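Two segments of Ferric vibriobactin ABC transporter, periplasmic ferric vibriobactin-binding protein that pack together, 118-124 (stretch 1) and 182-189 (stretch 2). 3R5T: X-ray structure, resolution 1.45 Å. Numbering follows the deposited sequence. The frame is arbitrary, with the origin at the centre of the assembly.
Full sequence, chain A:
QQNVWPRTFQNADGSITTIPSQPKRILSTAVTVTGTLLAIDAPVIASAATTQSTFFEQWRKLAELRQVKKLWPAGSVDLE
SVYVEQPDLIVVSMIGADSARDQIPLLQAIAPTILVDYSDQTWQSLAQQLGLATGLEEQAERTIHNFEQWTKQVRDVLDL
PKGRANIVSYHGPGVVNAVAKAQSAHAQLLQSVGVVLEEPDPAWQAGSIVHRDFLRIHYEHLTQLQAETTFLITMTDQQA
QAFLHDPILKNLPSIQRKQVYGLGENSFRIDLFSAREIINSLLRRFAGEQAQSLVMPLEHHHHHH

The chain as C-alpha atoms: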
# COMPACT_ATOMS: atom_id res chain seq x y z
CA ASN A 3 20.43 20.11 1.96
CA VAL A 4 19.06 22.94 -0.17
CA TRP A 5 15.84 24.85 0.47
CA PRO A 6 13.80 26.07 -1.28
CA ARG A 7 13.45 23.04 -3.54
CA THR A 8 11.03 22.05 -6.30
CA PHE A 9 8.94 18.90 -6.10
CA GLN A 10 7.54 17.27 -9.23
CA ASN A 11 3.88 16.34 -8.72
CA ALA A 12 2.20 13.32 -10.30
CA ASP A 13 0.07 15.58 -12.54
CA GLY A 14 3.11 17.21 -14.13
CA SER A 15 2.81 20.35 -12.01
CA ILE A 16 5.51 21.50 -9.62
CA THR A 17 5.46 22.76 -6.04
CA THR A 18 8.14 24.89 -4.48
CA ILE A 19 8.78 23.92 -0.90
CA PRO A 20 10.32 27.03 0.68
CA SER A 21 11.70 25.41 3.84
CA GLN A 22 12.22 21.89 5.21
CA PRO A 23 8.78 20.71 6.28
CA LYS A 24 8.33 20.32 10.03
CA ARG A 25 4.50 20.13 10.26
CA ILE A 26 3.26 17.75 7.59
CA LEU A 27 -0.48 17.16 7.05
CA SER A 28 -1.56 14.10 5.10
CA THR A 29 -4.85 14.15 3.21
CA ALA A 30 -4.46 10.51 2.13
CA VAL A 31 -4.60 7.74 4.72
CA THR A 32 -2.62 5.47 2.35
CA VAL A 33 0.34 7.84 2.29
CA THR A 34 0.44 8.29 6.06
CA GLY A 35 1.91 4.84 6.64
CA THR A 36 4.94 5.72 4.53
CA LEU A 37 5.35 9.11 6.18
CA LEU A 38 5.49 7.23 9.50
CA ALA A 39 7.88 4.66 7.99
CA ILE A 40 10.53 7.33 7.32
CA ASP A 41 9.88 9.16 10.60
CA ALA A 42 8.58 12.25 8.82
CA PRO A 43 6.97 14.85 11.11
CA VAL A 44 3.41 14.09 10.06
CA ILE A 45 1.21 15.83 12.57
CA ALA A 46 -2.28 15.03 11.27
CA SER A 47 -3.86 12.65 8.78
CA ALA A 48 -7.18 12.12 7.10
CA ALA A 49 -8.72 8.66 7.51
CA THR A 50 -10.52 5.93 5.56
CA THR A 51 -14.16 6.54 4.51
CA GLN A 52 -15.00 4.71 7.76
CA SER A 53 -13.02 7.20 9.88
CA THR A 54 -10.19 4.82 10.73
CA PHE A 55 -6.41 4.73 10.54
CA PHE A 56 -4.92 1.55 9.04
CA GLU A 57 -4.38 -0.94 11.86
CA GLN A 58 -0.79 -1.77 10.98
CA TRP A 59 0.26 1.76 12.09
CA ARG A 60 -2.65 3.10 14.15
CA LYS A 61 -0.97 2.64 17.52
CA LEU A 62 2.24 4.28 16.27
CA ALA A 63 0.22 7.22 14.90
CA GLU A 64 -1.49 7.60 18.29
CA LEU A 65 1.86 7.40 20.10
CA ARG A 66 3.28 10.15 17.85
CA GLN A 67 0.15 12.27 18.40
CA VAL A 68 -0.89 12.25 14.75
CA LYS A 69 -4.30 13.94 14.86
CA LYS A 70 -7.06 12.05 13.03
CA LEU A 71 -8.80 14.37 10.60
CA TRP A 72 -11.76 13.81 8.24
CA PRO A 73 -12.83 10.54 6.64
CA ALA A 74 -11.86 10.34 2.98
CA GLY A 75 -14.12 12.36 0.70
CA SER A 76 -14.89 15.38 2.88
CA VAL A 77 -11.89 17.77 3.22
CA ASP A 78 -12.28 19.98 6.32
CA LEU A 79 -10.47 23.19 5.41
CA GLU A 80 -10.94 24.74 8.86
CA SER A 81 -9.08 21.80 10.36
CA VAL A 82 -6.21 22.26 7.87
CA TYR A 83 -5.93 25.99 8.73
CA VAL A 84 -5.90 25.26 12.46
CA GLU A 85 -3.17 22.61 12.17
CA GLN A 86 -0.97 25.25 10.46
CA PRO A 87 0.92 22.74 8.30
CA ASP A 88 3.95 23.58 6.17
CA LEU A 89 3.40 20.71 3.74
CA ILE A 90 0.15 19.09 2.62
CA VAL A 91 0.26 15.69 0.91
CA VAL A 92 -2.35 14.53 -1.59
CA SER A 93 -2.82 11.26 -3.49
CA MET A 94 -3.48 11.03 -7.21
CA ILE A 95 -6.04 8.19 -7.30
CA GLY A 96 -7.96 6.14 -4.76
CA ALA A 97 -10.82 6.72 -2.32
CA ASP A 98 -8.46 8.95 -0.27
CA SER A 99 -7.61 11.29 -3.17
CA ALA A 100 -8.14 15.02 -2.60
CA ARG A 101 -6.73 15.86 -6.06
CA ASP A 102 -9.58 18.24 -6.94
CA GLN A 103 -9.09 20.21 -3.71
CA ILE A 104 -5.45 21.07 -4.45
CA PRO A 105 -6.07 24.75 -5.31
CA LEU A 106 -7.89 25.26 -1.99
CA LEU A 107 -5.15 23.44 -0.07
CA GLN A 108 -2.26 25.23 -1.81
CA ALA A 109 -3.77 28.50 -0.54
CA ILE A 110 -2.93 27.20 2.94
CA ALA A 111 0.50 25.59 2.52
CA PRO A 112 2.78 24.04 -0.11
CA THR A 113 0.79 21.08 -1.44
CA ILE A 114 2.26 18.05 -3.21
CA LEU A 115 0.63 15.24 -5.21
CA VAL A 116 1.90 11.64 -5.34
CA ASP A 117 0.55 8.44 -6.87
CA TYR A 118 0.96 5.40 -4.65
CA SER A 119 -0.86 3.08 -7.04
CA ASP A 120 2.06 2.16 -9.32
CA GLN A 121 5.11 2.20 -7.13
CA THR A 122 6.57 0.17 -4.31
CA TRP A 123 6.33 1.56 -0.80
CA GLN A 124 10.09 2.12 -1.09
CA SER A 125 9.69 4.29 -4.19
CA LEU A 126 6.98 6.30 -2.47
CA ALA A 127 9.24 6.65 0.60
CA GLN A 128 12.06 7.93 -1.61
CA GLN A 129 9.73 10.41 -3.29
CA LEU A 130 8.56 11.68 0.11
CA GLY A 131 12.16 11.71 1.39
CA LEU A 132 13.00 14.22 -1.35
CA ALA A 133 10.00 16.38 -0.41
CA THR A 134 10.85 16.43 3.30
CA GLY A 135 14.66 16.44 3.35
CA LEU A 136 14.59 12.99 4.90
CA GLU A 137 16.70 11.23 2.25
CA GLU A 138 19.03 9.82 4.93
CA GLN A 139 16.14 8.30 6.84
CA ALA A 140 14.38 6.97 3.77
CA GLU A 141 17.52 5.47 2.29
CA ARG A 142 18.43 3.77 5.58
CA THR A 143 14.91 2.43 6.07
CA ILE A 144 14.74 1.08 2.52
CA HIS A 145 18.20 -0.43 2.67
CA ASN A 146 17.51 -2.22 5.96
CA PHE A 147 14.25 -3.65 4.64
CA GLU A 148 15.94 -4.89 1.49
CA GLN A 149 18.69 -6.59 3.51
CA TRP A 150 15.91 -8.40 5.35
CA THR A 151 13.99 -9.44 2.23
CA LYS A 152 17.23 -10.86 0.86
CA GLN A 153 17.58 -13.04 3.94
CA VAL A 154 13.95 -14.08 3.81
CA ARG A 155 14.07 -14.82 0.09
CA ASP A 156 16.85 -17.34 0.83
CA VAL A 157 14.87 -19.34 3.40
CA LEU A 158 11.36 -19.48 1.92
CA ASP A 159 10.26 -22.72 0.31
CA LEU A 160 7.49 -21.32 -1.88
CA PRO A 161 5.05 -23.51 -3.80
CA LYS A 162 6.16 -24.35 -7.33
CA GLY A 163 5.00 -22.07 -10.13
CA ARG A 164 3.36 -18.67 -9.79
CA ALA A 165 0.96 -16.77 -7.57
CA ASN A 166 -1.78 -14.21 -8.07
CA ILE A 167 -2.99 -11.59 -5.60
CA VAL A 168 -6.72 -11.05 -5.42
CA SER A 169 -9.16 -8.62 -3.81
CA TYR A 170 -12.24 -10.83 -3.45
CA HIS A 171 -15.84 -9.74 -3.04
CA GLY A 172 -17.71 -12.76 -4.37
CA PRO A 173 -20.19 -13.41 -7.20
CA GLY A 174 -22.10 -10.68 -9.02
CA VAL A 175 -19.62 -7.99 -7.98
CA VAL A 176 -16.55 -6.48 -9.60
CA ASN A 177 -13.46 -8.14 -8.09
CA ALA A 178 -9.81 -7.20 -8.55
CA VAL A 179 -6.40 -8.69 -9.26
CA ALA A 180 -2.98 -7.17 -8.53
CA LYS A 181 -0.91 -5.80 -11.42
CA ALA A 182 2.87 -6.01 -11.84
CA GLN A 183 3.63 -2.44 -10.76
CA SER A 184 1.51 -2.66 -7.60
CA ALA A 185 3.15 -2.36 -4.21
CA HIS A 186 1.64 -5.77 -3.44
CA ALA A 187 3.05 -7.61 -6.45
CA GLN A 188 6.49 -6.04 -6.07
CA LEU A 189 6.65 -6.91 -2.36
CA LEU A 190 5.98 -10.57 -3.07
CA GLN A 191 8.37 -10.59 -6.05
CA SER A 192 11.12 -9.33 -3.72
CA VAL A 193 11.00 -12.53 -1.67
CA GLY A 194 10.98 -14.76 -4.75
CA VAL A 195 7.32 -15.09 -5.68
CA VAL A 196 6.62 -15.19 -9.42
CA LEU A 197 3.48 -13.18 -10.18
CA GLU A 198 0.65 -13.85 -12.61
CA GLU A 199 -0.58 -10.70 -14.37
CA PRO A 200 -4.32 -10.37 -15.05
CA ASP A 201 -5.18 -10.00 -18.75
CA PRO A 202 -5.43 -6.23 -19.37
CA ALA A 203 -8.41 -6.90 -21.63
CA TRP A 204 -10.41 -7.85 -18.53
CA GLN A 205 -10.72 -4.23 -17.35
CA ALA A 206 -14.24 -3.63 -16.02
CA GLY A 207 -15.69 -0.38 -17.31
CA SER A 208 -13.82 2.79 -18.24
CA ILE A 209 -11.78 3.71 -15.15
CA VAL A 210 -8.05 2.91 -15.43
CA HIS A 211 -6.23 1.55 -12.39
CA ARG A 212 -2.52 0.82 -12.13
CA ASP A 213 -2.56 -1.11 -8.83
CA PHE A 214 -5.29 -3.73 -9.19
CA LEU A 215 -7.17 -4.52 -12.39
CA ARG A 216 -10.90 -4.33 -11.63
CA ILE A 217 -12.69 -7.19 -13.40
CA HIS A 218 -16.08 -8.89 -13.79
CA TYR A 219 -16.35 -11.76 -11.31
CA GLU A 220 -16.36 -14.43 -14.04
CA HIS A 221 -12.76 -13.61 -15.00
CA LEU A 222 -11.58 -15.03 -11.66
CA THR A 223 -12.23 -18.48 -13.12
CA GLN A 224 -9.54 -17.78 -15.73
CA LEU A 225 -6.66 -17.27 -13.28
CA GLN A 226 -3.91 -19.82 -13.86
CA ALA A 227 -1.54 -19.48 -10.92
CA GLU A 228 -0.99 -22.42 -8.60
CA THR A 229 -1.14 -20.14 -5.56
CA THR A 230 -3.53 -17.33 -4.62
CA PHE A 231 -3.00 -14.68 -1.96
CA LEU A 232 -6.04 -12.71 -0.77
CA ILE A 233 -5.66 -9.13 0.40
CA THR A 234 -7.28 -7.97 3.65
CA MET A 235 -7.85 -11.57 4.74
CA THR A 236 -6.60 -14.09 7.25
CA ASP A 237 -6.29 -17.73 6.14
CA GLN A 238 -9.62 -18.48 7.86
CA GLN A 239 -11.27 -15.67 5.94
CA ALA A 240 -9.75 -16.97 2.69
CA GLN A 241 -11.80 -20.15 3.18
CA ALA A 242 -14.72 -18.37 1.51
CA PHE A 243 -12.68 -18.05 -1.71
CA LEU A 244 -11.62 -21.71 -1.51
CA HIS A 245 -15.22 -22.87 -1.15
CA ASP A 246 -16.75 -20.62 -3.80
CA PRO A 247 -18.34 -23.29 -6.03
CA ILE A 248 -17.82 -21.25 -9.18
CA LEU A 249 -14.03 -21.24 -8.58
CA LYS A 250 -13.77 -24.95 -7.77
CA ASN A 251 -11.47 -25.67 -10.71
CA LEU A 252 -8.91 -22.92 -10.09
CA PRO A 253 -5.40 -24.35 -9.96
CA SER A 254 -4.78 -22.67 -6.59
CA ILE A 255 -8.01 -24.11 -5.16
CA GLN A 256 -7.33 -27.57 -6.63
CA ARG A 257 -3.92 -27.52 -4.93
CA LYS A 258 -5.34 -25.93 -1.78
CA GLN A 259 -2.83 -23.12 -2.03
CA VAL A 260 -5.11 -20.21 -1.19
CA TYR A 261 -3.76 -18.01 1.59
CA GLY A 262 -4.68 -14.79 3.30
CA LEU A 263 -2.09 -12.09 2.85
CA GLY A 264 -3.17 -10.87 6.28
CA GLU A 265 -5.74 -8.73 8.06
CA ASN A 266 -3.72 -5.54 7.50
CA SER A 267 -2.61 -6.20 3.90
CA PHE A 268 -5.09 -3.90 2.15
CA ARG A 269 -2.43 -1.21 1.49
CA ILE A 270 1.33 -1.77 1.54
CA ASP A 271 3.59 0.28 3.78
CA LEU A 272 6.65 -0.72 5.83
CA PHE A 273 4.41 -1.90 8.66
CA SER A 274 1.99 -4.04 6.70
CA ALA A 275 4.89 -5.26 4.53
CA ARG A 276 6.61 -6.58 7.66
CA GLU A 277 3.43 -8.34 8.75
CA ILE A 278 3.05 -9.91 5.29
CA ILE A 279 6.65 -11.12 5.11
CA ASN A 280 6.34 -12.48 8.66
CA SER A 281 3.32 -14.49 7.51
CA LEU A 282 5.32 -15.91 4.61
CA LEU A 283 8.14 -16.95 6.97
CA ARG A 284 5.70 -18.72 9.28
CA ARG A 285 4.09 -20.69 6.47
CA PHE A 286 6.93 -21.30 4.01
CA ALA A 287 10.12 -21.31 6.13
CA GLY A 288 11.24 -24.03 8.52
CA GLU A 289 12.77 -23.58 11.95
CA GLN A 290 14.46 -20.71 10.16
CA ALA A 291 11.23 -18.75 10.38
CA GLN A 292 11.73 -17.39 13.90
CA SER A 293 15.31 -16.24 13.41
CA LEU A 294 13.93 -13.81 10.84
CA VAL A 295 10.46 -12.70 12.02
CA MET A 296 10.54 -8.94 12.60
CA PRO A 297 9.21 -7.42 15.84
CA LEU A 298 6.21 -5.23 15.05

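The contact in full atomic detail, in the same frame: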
# COMPACT_ATOMS: atom_id res chain seq x y z
N TYR A 118 0.47 6.60 -5.30
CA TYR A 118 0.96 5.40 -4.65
C TYR A 118 0.56 4.13 -5.37
O TYR A 118 0.96 3.03 -4.98
CB TYR A 118 0.49 5.35 -3.20
CG TYR A 118 -1.02 5.41 -3.04
CD1 TYR A 118 -1.83 4.37 -3.49
CD2 TYR A 118 -1.63 6.49 -2.40
CE1 TYR A 118 -3.22 4.41 -3.33
CE2 TYR A 118 -3.00 6.55 -2.24
CZ TYR A 118 -3.81 5.51 -2.70
OH TYR A 118 -5.18 5.58 -2.51
N SER A 119 -0.25 4.26 -6.43
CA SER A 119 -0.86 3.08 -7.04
C SER A 119 0.06 2.28 -7.96
O SER A 119 -0.27 1.16 -8.32
CB SER A 119 -2.15 3.46 -7.79
OG SER A 119 -1.89 4.17 -9.00
N ASP A 120 1.19 2.85 -8.36
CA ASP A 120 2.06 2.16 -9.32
C ASP A 120 3.51 2.17 -8.89
O ASP A 120 4.42 2.04 -9.72
CB ASP A 120 1.94 2.77 -10.71
CG ASP A 120 2.35 4.23 -10.76
OD1 ASP A 120 2.49 4.73 -11.91
OD2 ASP A 120 2.54 4.88 -9.70
N GLN A 121 3.74 2.32 -7.60
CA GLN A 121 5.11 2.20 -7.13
C GLN A 121 5.17 1.41 -5.84
O GLN A 121 4.18 1.22 -5.15
CB GLN A 121 5.83 3.56 -7.03
CG GLN A 121 5.12 4.56 -6.17
CD GLN A 121 5.81 5.94 -6.11
OE1 GLN A 121 7.03 6.05 -6.22
NE2 GLN A 121 5.02 6.99 -5.95
N THR A 122 6.34 0.87 -5.56
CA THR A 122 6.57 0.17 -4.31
C THR A 122 6.43 1.15 -3.15
O THR A 122 6.51 2.36 -3.34
CB THR A 122 7.98 -0.41 -4.26
OG1 THR A 122 8.92 0.65 -4.46
CG2 THR A 122 8.18 -1.42 -5.37
N TRP A 123 6.28 0.64 -1.93
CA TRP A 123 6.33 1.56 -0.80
C TRP A 123 7.70 2.25 -0.73
O TRP A 123 7.79 3.42 -0.35
CB TRP A 123 5.93 0.89 0.54
CG TRP A 123 6.96 -0.02 1.15
CD1 TRP A 123 6.98 -1.39 1.11
CD2 TRP A 123 8.08 0.38 1.92
NE1 TRP A 123 8.05 -1.86 1.81
CE2 TRP A 123 8.76 -0.80 2.31
CE3 TRP A 123 8.62 1.62 2.30
CZ2 TRP A 123 9.92 -0.77 3.09
CZ3 TRP A 123 9.77 1.65 3.06
CH2 TRP A 123 10.42 0.47 3.44
N GLN A 124 8.76 1.54 -1.11
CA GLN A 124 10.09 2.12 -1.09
C GLN A 124 10.20 3.31 -2.02
O GLN A 124 10.79 4.34 -1.65
CB GLN A 124 11.13 1.07 -1.46
CG GLN A 124 11.28 -0.05 -0.44
CD GLN A 124 10.48 -1.30 -0.77
OE1 GLN A 124 9.32 -1.24 -1.23
NE2 GLN A 124 11.09 -2.44 -0.51
N ALA A 182 1.43 -5.92 -12.06
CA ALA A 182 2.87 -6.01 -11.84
C ALA A 182 3.50 -4.84 -11.11
O ALA A 182 4.42 -5.03 -10.32
CB ALA A 182 3.57 -6.24 -13.18
N GLN A 183 3.03 -3.63 -11.38
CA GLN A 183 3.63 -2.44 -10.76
C GLN A 183 3.10 -2.14 -9.37
O GLN A 183 3.56 -1.21 -8.70
CB GLN A 183 3.42 -1.22 -11.66
CG GLN A 183 4.04 -1.38 -13.04
CD GLN A 183 3.39 -0.50 -14.09
OE1 GLN A 183 3.38 -0.83 -15.28
NE2 GLN A 183 2.84 0.63 -13.65
N SER A 184 2.10 -2.91 -8.92
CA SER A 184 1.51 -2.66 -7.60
C SER A 184 2.51 -2.89 -6.47
O SER A 184 3.43 -3.74 -6.57
CB SER A 184 0.27 -3.54 -7.38
OG SER A 184 0.60 -4.91 -7.21
N ALA A 185 2.33 -2.15 -5.39
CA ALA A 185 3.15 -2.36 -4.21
C ALA A 185 3.04 -3.80 -3.72
O ALA A 185 4.03 -4.39 -3.26
CB ALA A 185 2.82 -1.37 -3.12
N HIS A 186 1.86 -4.39 -3.87
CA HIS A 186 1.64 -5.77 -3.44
C HIS A 186 2.45 -6.77 -4.26
O HIS A 186 3.11 -7.64 -3.71
CB HIS A 186 0.16 -6.13 -3.57
CG HIS A 186 -0.74 -5.42 -2.62
ND1 HIS A 186 -1.15 -4.12 -2.82
CD2 HIS A 186 -1.37 -5.86 -1.50
CE1 HIS A 186 -1.99 -3.78 -1.85
NE2 HIS A 186 -2.12 -4.81 -1.03
N ALA A 187 2.33 -6.69 -5.58
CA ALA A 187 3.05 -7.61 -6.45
C ALA A 187 4.55 -7.48 -6.25
O ALA A 187 5.24 -8.49 -6.12
CB ALA A 187 2.71 -7.33 -7.90
N GLN A 188 5.04 -6.25 -6.16
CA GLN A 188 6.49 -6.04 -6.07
C GLN A 188 7.03 -6.53 -4.72
O GLN A 188 8.13 -7.07 -4.66
CB GLN A 188 6.85 -4.58 -6.36
CG GLN A 188 6.44 -4.15 -7.78
CD GLN A 188 7.13 -2.88 -8.26
OE1 GLN A 188 8.34 -2.88 -8.50
NE2 GLN A 188 6.35 -1.80 -8.44
N LEU A 189 6.25 -6.37 -3.66
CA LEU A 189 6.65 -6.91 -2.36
C LEU A 189 6.83 -8.42 -2.43
O LEU A 189 7.86 -8.97 -2.01
CB LEU A 189 5.63 -6.54 -1.28
CG LEU A 189 5.88 -7.19 0.09
CD1 LEU A 189 7.15 -6.68 0.75
CD2 LEU A 189 4.72 -6.92 1.01
O HOH W 1 0.61 0.12 -5.45
O HOH W 2 6.75 0.38 -10.05
O HOH W 3 2.59 3.13 -14.20
O HOH W 4 5.97 -2.46 -2.20

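No direct hydrogen bond crosses between these two stretches. They are joined by van der Waals contact between closely approaching backbones and by four bridging waters, and together they bury 338 Å². The approach is tightest where T122 and A185 pass each other, their CA atoms 4.3 Å apart; the CA atoms of D120 and Q183 are 5.1 Å apart.

At the centre of the contact the side chains are small. A185 directs its methyl group sideways along the contact, where A185 CB lies 3.6 Å from Q121 O and 4.2 Å from both T122 CA and W123 N. Alanine suits this place because its single methyl fills the narrow space between the backbones with nonpolar surface. T122 adds a second methyl: with chi1 in the p rotamer, T122 CG2 reaches 3.4 Å from Q188 CD and so packs on the amide end of the glutamine. Its hydroxyl meanwhile caps a backbone nitrogen just past the stretch, so threonine serves both the helix start and the interface. At the D120 end the contact is again close, with D120 C 3.4 Å from Q183 O and D120 CB 3.7 Å from Q183 NE2.

Stretch 2 is held in shape by its own hydrogen bonds. S184, at the N-cap, points its CA-to-CB bond away from stretch 1, and its OG accepts from A187 N at 3.0 Å, satisfying an amide that has no preceding helical turn to bond to. The CA-to-CB bond of Q188 points toward stretch 1, and its NE2 donates back to Q183 O at 2.9 Å. This bond fixes the long side chain across the first turn, where it can lie against T122.

Water supplies the polar links. Water 1 donates to Y118 O (3.0 Å) and accepts from A185 N (2.8 Å), while water 4 accepts from W123 N (3.1 Å) and donates to A185 O (2.9 Å). Two amides in the first turns of their helices thus find acceptors in water. Water 2 donates to D120 O at 2.9 Å and accepts from Q188 NE2 at 2.7 Å, so this one amide nitrogen, with its two hydrogens, serves both Q183 O and the water. Finally, water 3 donates to D120 OD1 (2.8 Å) and accepts a weak bond from Q183 NE2 (2.6 Å). Aspartate and glutamine suit this more open end, since a carboxylate and an amide can share a water without having to meet directly.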